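Local coordinates for protein putative alpha/beta hydrolase (Desulfitobacterium hafniense, PDB 4RPC) that is a putative hydrolase of the alpha/beta-hydrolase family, probably using a serine nucleophile on a substrate not yet identified, at residues A[26-38]-A[51-63]. Residues are numbered along the deposited sequence; the frame is centred on the assembly and turned at random.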
ATOM      1  N   LEU A  26       6.536  -3.947   4.588  1.00 17.28           N
ATOM      2  CA  LEU A  26       6.192  -3.540   3.266  1.00 18.32           C
ATOM      3  C   LEU A  26       4.897  -4.196   2.862  1.00 17.78           C
ATOM      4  O   LEU A  26       4.849  -5.458   2.742  1.00 18.38           O
ATOM      5  CB  LEU A  26       7.275  -3.976   2.294  1.00 19.27           C
ATOM      6  CG  LEU A  26       8.675  -3.528   2.619  1.00 20.74           C
ATOM      7  CD1 LEU A  26       9.642  -4.233   1.682  1.00 22.22           C
ATOM      8  CD2 LEU A  26       8.813  -2.040   2.446  1.00 21.42           C
ATOM      9  N   ILE A  27       3.860  -3.358   2.651  1.00 16.79           N
ATOM     10  CA  ILE A  27       2.472  -3.832   2.407  1.00 16.22           C
ATOM     11  C   ILE A  27       2.020  -3.449   1.047  1.00 16.10           C
ATOM     12  O   ILE A  27       1.891  -2.269   0.732  1.00 15.81           O
ATOM     13  CB  ILE A  27       1.465  -3.325   3.462  1.00 17.53           C
ATOM     14  CG1 ILE A  27       2.001  -3.488   4.882  1.00 18.29           C
ATOM     15  CG2 ILE A  27       0.136  -4.063   3.331  1.00 18.21           C
ATOM     16  CD1 ILE A  27       1.098  -2.923   5.985  1.00 19.32           C
ATOM     17  N   HIS A  28       1.823  -4.461   0.207  1.00 17.46           N
ATOM     18  CA  HIS A  28       1.409  -4.282  -1.170  1.00 18.13           C
ATOM     19  C   HIS A  28      -0.064  -3.929  -1.324  1.00 17.97           C
ATOM     20  O   HIS A  28      -0.823  -3.940  -0.358  1.00 17.86           O
ATOM     21  CB  HIS A  28       1.757  -5.520  -1.997  1.00 19.79           C
ATOM     22  CG  HIS A  28       0.902  -6.735  -1.724  1.00 18.96           C
ATOM     23  ND1 HIS A  28      -0.347  -6.889  -2.271  1.00 19.36           N
ATOM     24  CD2 HIS A  28       1.172  -7.899  -1.088  1.00 20.48           C
ATOM     25  CE1 HIS A  28      -0.863  -8.048  -1.898  1.00 19.84           C
ATOM     26  NE2 HIS A  28       0.036  -8.688  -1.185  1.00 20.88           N
ATOM     27  N   GLY A  29      -0.456  -3.557  -2.529  1.00 18.03           N
ATOM     28  CA  GLY A  29      -1.841  -3.139  -2.775  1.00 18.38           C
ATOM     29  C   GLY A  29      -2.708  -4.222  -3.417  1.00 18.43           C
ATOM     30  O   GLY A  29      -2.248  -5.346  -3.715  1.00 17.58           O
ATOM     31  N   ALA A  30      -3.984  -3.892  -3.569  1.00 18.50           N
ATOM     32  CA  ALA A  30      -4.927  -4.774  -4.242  1.00 18.73           C
ATOM     33  C   ALA A  30      -4.440  -5.145  -5.640  1.00 19.70           C
ATOM     34  O   ALA A  30      -4.103  -4.299  -6.434  1.00 19.16           O
ATOM     35  CB  ALA A  30      -6.282  -4.092  -4.358  1.00 19.20           C
ATOM     36  N   GLY A  31      -4.470  -6.436  -5.939  1.00 20.62           N
ATOM     37  CA  GLY A  31      -4.038  -6.971  -7.219  1.00 21.22           C
ATOM     38  C   GLY A  31      -2.558  -7.227  -7.346  1.00 21.71           C
ATOM     39  O   GLY A  31      -2.156  -7.798  -8.347  1.00 24.39           O
ATOM     40  N   PHE A  32      -1.751  -6.792  -6.388  1.00 20.56           N
ATOM     41  CA  PHE A  32      -0.276  -6.883  -6.487  1.00 22.01           C
ATOM     42  C   PHE A  32       0.158  -8.187  -5.858  1.00 22.69           C
ATOM     43  O   PHE A  32      -0.696  -8.960  -5.409  1.00 22.03           O
ATOM     44  CB  PHE A  32       0.404  -5.692  -5.806  1.00 21.24           C
ATOM     45  CG  PHE A  32       0.105  -4.363  -6.446  1.00 22.46           C
ATOM     46  CD1 PHE A  32      -0.647  -4.266  -7.606  1.00 24.19           C
ATOM     47  CD2 PHE A  32       0.685  -3.197  -5.940  1.00 23.67           C
ATOM     48  CE1 PHE A  32      -0.828  -3.030  -8.234  1.00 25.80           C
ATOM     49  CE2 PHE A  32       0.480  -1.967  -6.543  1.00 24.82           C
ATOM     50  CZ  PHE A  32      -0.289  -1.888  -7.677  1.00 26.55           C
ATOM     51  N   TYR A  33       1.463  -8.432  -5.817  1.00 23.65           N
ATOM     52  CA  TYR A  33       1.998  -9.630  -5.237  1.00 26.08           C
ATOM     53  C   TYR A  33       3.209  -9.286  -4.418  1.00 26.82           C
ATOM     54  O   TYR A  33       4.025  -8.519  -4.848  1.00 29.74           O
ATOM     55  CB  TYR A  33       2.392 -10.597  -6.360  1.00 28.78           C
ATOM     56  CG  TYR A  33       2.760 -11.985  -5.905  1.00 31.13           C
ATOM     57  CD1 TYR A  33       1.940 -12.668  -5.008  1.00 30.69           C
ATOM     58  CD2 TYR A  33       3.890 -12.647  -6.408  1.00 32.89           C
ATOM     59  CE1 TYR A  33       2.229 -13.958  -4.590  1.00 32.76           C
ATOM     60  CE2 TYR A  33       4.194 -13.942  -5.998  1.00 36.02           C
ATOM     61  CZ  TYR A  33       3.368 -14.596  -5.071  1.00 35.38           C
ATOM     62  OH  TYR A  33       3.638 -15.868  -4.604  1.00 35.57           O
ATOM     63  N   TRP A  34       3.339  -9.880  -3.252  1.00 28.26           N
ATOM     64  CA  TRP A  34       4.403  -9.556  -2.321  1.00 29.20           C
ATOM     65  C   TRP A  34       5.792  -9.676  -2.949  1.00 32.59           C
ATOM     66  O   TRP A  34       6.634  -8.840  -2.681  1.00 34.68           O
ATOM     67  CB  TRP A  34       4.336 -10.451  -1.090  1.00 31.05           C
ATOM     68  CG  TRP A  34       4.849 -11.859  -1.323  1.00 35.13           C
ATOM     69  CD1 TRP A  34       4.150 -12.910  -1.772  1.00 38.09           C
ATOM     70  CD2 TRP A  34       6.192 -12.330  -1.103  1.00 38.55           C
ATOM     71  NE1 TRP A  34       4.954 -14.018  -1.866  1.00 40.58           N
ATOM     72  CE2 TRP A  34       6.218 -13.685  -1.444  1.00 40.46           C
ATOM     73  CE3 TRP A  34       7.370 -11.727  -0.647  1.00 38.35           C
ATOM     74  CZ2 TRP A  34       7.383 -14.472  -1.348  1.00 45.35           C
ATOM     75  CZ3 TRP A  34       8.549 -12.520  -0.557  1.00 42.46           C
ATOM     76  CH2 TRP A  34       8.534 -13.869  -0.907  1.00 42.72           C
ATOM     77  N   GLN A  35       5.996 -10.663  -3.822  1.00 33.27           N
ATOM     78  CA  GLN A  35       7.316 -11.034  -4.268  1.00 36.00           C
ATOM     79  C   GLN A  35       7.751 -10.210  -5.416  1.00 36.58           C
ATOM     80  O   GLN A  35       8.933 -10.166  -5.687  1.00 42.32           O
ATOM     81  CB  GLN A  35       7.368 -12.506  -4.648  1.00 41.22           C
ATOM     82  CG  GLN A  35       8.754 -13.133  -4.657  1.00 44.17           C
ATOM     83  CD  GLN A  35       8.679 -14.605  -4.992  1.00 48.73           C
ATOM     84  OE1 GLN A  35       7.828 -15.030  -5.762  1.00 52.92           O
ATOM     85  NE2 GLN A  35       9.572 -15.393  -4.420  1.00 51.87           N
ATOM     86  N   THR A  36       6.818  -9.579  -6.126  1.00 35.33           N
ATOM     87  CA  THR A  36       7.193  -8.724  -7.253  1.00 36.54           C
ATOM     88  C   THR A  36       7.091  -7.253  -6.955  1.00 33.13           C
ATOM     89  O   THR A  36       7.662  -6.426  -7.616  1.00 33.90           O
ATOM     90  CB  THR A  36       6.351  -9.008  -8.507  1.00 39.73           C
ATOM     91  OG1 THR A  36       4.977  -8.747  -8.253  1.00 40.05           O
ATOM     92  CG2 THR A  36       6.523 -10.455  -8.969  1.00 44.01           C
ATOM     93  N   CYS A  37       6.283  -6.926  -5.980  1.00 27.91           N
ATOM     94  CA  CYS A  37       6.082  -5.554  -5.573  1.00 26.18           C
ATOM     95  C   CYS A  37       7.372  -4.936  -5.003  1.00 24.85           C
ATOM     96  O   CYS A  37       7.708  -3.816  -5.315  1.00 23.43           O
ATOM     97  CB  CYS A  37       5.001  -5.570  -4.476  1.00 26.60           C
ATOM     98  SG  CYS A  37       4.207  -4.000  -4.384  1.00 30.24           S
ATOM     99  N   PHE A  38       8.072  -5.719  -4.180  1.00 23.81           N
ATOM    100  CA  PHE A  38       9.162  -5.267  -3.357  1.00 25.33           C
ATOM    101  C   PHE A  38      10.522  -5.908  -3.588  1.00 25.36           C
ATOM    102  O   PHE A  38      11.424  -5.704  -2.789  1.00 28.46           O
ATOM    103  CB  PHE A  38       8.732  -5.496  -1.882  1.00 24.61           C
ATOM    104  CG  PHE A  38       7.500  -4.712  -1.496  1.00 21.67           C
ATOM    105  CD1 PHE A  38       7.511  -3.323  -1.610  1.00 21.45           C
ATOM    106  CD2 PHE A  38       6.374  -5.337  -1.017  1.00 20.16           C
ATOM    107  CE1 PHE A  38       6.407  -2.569  -1.263  1.00 20.59           C
ATOM    108  CE2 PHE A  38       5.266  -4.594  -0.682  1.00 19.69           C
ATOM    109  CZ  PHE A  38       5.280  -3.203  -0.816  1.00 19.43           C
ATOM    110  N   LEU A  51      13.131  -7.113   6.892  1.00 25.13           N
ATOM    111  CA  LEU A  51      12.016  -6.829   6.022  1.00 25.24           C
ATOM    112  C   LEU A  51      10.943  -7.834   6.320  1.00 23.08           C
ATOM    113  O   LEU A  51      11.176  -9.033   6.295  1.00 23.63           O
ATOM    114  CB  LEU A  51      12.415  -6.937   4.526  1.00 25.66           C
ATOM    115  CG  LEU A  51      13.331  -5.872   3.898  1.00 27.04           C
ATOM    116  CD1 LEU A  51      13.212  -4.514   4.584  1.00 25.03           C
ATOM    117  CD2 LEU A  51      14.775  -6.302   3.836  1.00 27.37           C
ATOM    118  N   LEU A  52       9.770  -7.339   6.598  1.00 21.70           N
ATOM    119  CA  LEU A  52       8.605  -8.170   6.753  1.00 22.38           C
ATOM    120  C   LEU A  52       7.556  -7.832   5.702  1.00 21.38           C
ATOM    121  O   LEU A  52       7.080  -6.686   5.637  1.00 20.86           O
ATOM    122  CB  LEU A  52       8.056  -7.898   8.149  1.00 23.73           C
ATOM    123  CG  LEU A  52       9.087  -7.992   9.291  1.00 23.78           C
ATOM    124  CD1 LEU A  52       8.617  -7.230  10.531  1.00 23.65           C
ATOM    125  CD2 LEU A  52       9.317  -9.458   9.584  1.00 25.43           C
ATOM    126  N   ILE A  53       7.144  -8.821   4.918  1.00 21.36           N
ATOM    127  CA  ILE A  53       6.290  -8.597   3.785  1.00 22.39           C
ATOM    128  C   ILE A  53       5.060  -9.492   3.815  1.00 23.87           C
ATOM    129  O   ILE A  53       5.144 -10.678   3.572  1.00 26.53           O
ATOM    130  CB  ILE A  53       7.028  -8.808   2.444  1.00 23.20           C
ATOM    131  CG1 ILE A  53       8.459  -8.174   2.466  1.00 23.86           C
ATOM    132  CG2 ILE A  53       6.228  -8.234   1.306  1.00 21.77           C
ATOM    133  CD1 ILE A  53       9.514  -9.096   2.942  1.00 24.52           C
ATOM    134  N   PRO A  54       3.898  -8.934   4.155  1.00 24.09           N
ATOM    135  CA  PRO A  54       2.741  -9.813   4.157  1.00 24.63           C
ATOM    136  C   PRO A  54       2.176 -10.106   2.761  1.00 24.09           C
ATOM    137  O   PRO A  54       2.419  -9.370   1.826  1.00 23.92           O
ATOM    138  CB  PRO A  54       1.709  -9.008   4.954  1.00 25.04           C
ATOM    139  CG  PRO A  54       2.180  -7.589   4.921  1.00 23.13           C
ATOM    140  CD  PRO A  54       3.662  -7.696   4.898  1.00 23.00           C
ATOM    141  N   GLU A  55       1.402 -11.173   2.630  1.00 24.21           N
ATOM    142  CA  GLU A  55       0.493 -11.339   1.492  1.00 24.24           C
ATOM    143  C   GLU A  55      -0.888 -10.901   1.898  1.00 23.82           C
ATOM    144  O   GLU A  55      -1.406 -11.361   2.904  1.00 23.81           O
ATOM    145  CB  GLU A  55       0.390 -12.798   1.156  1.00 26.49           C
ATOM    146  CG  GLU A  55       1.685 -13.388   0.725  1.00 28.63           C
ATOM    147  CD  GLU A  55       1.580 -14.870   0.413  1.00 31.74           C
ATOM    148  OE1 GLU A  55       0.462 -15.484   0.546  1.00 32.06           O
ATOM    149  OE2 GLU A  55       2.655 -15.387   0.054  1.00 31.94           O
ATOM    150  N   LEU A  56      -1.495  -9.989   1.173  1.00 22.73           N
ATOM    151  CA  LEU A  56      -2.897  -9.684   1.415  1.00 21.57           C
ATOM    152  C   LEU A  56      -3.709 -10.946   1.127  1.00 22.16           C
ATOM    153  O   LEU A  56      -3.348 -11.760   0.275  1.00 22.16           O
ATOM    154  CB  LEU A  56      -3.367  -8.538   0.522  1.00 21.59           C
ATOM    155  CG  LEU A  56      -2.775  -7.140   0.746  1.00 20.98           C
ATOM    156  CD1 LEU A  56      -3.489  -6.157  -0.171  1.00 20.52           C
ATOM    157  CD2 LEU A  56      -3.021  -6.744   2.162  1.00 20.86           C
ATOM    158  N   GLU A  57      -4.779 -11.137   1.877  1.00 22.32           N
ATOM    159  CA  GLU A  57      -5.641 -12.294   1.662  1.00 23.41           C
ATOM    160  C   GLU A  57      -5.972 -12.521   0.207  1.00 22.54           C
ATOM    161  O   GLU A  57      -6.292 -11.607  -0.533  1.00 20.93           O
ATOM    162  CB  GLU A  57      -6.927 -12.199   2.480  1.00 24.61           C
ATOM    163  CG  GLU A  57      -6.690 -12.360   3.987  1.00 26.09           C
ATOM    164  CD  GLU A  57      -6.258 -11.065   4.701  1.00 26.59           C
ATOM    165  OE1 GLU A  57      -6.036 -10.046   4.029  1.00 25.76           O
ATOM    166  OE2 GLU A  57      -6.197 -11.063   5.965  1.00 27.92           O
ATOM    167  N   GLY A  58      -5.902 -13.785  -0.182  1.00 23.56           N
ATOM    168  CA  GLY A  58      -6.162 -14.226  -1.558  1.00 24.25           C
ATOM    169  C   GLY A  58      -5.114 -13.885  -2.626  1.00 24.11           C
ATOM    170  O   GLY A  58      -5.298 -14.289  -3.780  1.00 25.68           O
ATOM    171  N   HIS A  59      -4.020 -13.176  -2.266  1.00 22.12           N
ATOM    172  CA  HIS A  59      -3.008 -12.817  -3.219  1.00 22.08           C
ATOM    173  C   HIS A  59      -1.849 -13.841  -3.263  1.00 23.53           C
ATOM    174  O   HIS A  59      -0.664 -13.557  -2.940  1.00 21.65           O
ATOM    175  CB  HIS A  59      -2.523 -11.418  -2.910  1.00 21.96           C
ATOM    176  CG  HIS A  59      -3.562 -10.382  -3.224  1.00 22.09           C
ATOM    177  ND1 HIS A  59      -4.802 -10.396  -2.623  1.00 21.24           N
ATOM    178  CD2 HIS A  59      -3.568  -9.347  -4.090  1.00 21.79           C
ATOM    179  CE1 HIS A  59      -5.548  -9.442  -3.145  1.00 22.36           C
ATOM    180  NE2 HIS A  59      -4.815  -8.769  -4.011  1.00 22.61           N
ATOM    181  N   THR A  60      -2.211 -15.018  -3.726  1.00 23.97           N
ATOM    182  CA  THR A  60      -1.351 -16.180  -3.687  1.00 25.95           C
ATOM    183  C   THR A  60      -1.916 -17.139  -4.765  1.00 26.71           C
ATOM    184  O   THR A  60      -3.039 -16.912  -5.320  1.00 25.44           O
ATOM    185  CB  THR A  60      -1.348 -16.745  -2.247  1.00 27.18           C
ATOM    186  OG1 THR A  60      -0.339 -17.728  -2.104  1.00 31.08           O
ATOM    187  CG2 THR A  60      -2.676 -17.346  -1.820  1.00 27.85           C
ATOM    188  N   ALA A  61      -1.140 -18.138  -5.112  1.00 27.33           N
ATOM    189  CA  ALA A  61      -1.513 -19.002  -6.218  1.00 29.59           C
ATOM    190  C   ALA A  61      -2.735 -19.872  -5.882  1.00 31.64           C
ATOM    191  O   ALA A  61      -3.596 -20.062  -6.751  1.00 32.46           O
ATOM    192  CB  ALA A  61      -0.338 -19.850  -6.665  1.00 31.06           C
ATOM    193  N   HIS A  62      -2.845 -20.338  -4.638  1.00 33.07           N
ATOM    194  CA  HIS A  62      -3.974 -21.170  -4.212  1.00 36.03           C
ATOM    195  C   HIS A  62      -4.716 -20.565  -3.020  1.00 34.82           C
ATOM    196  O   HIS A  62      -4.538 -20.986  -1.897  1.00 33.73           O
ATOM    197  CB  HIS A  62      -3.457 -22.567  -3.862  1.00 39.62           C
ATOM    198  CG  HIS A  62      -2.604 -23.157  -4.933  1.00 42.42           C
ATOM    199  ND1 HIS A  62      -1.246 -23.357  -4.787  1.00 44.63           N
ATOM    200  CD2 HIS A  62      -2.910 -23.545  -6.187  1.00 43.47           C
ATOM    201  CE1 HIS A  62      -0.759 -23.876  -5.897  1.00 44.68           C
ATOM    202  NE2 HIS A  62      -1.744 -23.981  -6.768  1.00 46.30           N
ATOM    203  N   PRO A  63      -5.560 -19.553  -3.266  1.00 33.81           N
ATOM    204  CA  PRO A  63      -6.091 -18.841  -2.109  1.00 32.94           C
ATOM    205  C   PRO A  63      -7.114 -19.694  -1.330  1.00 34.79           C
ATOM    206  O   PRO A  63      -7.967 -20.374  -1.917  1.00 34.52           O
ATOM    207  CB  PRO A  63      -6.730 -17.611  -2.733  1.00 31.88           C
ATOM    208  CG  PRO A  63      -7.107 -18.049  -4.092  1.00 32.32           C
ATOM    209  CD  PRO A  63      -5.987 -18.958  -4.529  1.00 33.19           C
TER
HETATM  210  O   HOH W   1       3.252  -6.815   1.147  1.00 15.16           O
HETATM  211  O   HOH W   2       1.965 -18.070  -4.799  1.00 36.61           O
HETATM  212  O   HOH W   3       1.036 -11.381  -2.048  1.00 13.57           O
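With CG of H28 lodged between its backbone N and carbonyl carbon (chi1 72°), the imidazole is brought up against L56 and H59, while H59, its CG anti to the carbonyl carbon, sends its ring back to meet it. The two rings meet obliquely, planes 43° apart. The L56 side chain runs counter to H28 and sets CG over one face of its ring, 3.4 Å from H28 CE1. H28 ND1 donates to G29 O (2.8 Å), fixing the rotation of the imidazole. H59 is held at both nitrogens: ND1 donates to E57 O, and NE2 accepts from G31 N (3.0 Å) almost in the ring plane. Replacing H59 by an alanine would remove the imidazole, and the G31 amide would probably lose its acceptor, E57 O its donor, and H28 its neighbouring ring. The loops carrying H28 and H59 follow the parallel, neighbouring strands 23-27 and 50-54 of the alpha/beta-hydrolase sheet, and the H28-G29 segment, leading into the type II turn G29-F32, lies where this family commonly builds its oxyanion hole, beside the presumed nucleophile elbow. Between the strands L26 N bonds to L52 O; just beyond, where the chains diverge, a water bridges L26 O, H28 N and P54 O. I53 CG2 packs against F38 CD2 (3.7 Å) and W34 CB. E55 CG lies 3.5 Å from W34 CD1, with carboxylate and indole planes 27° apart, and E55 OE2 is hydrogen-bonded to H14, whose ring stacks on W34.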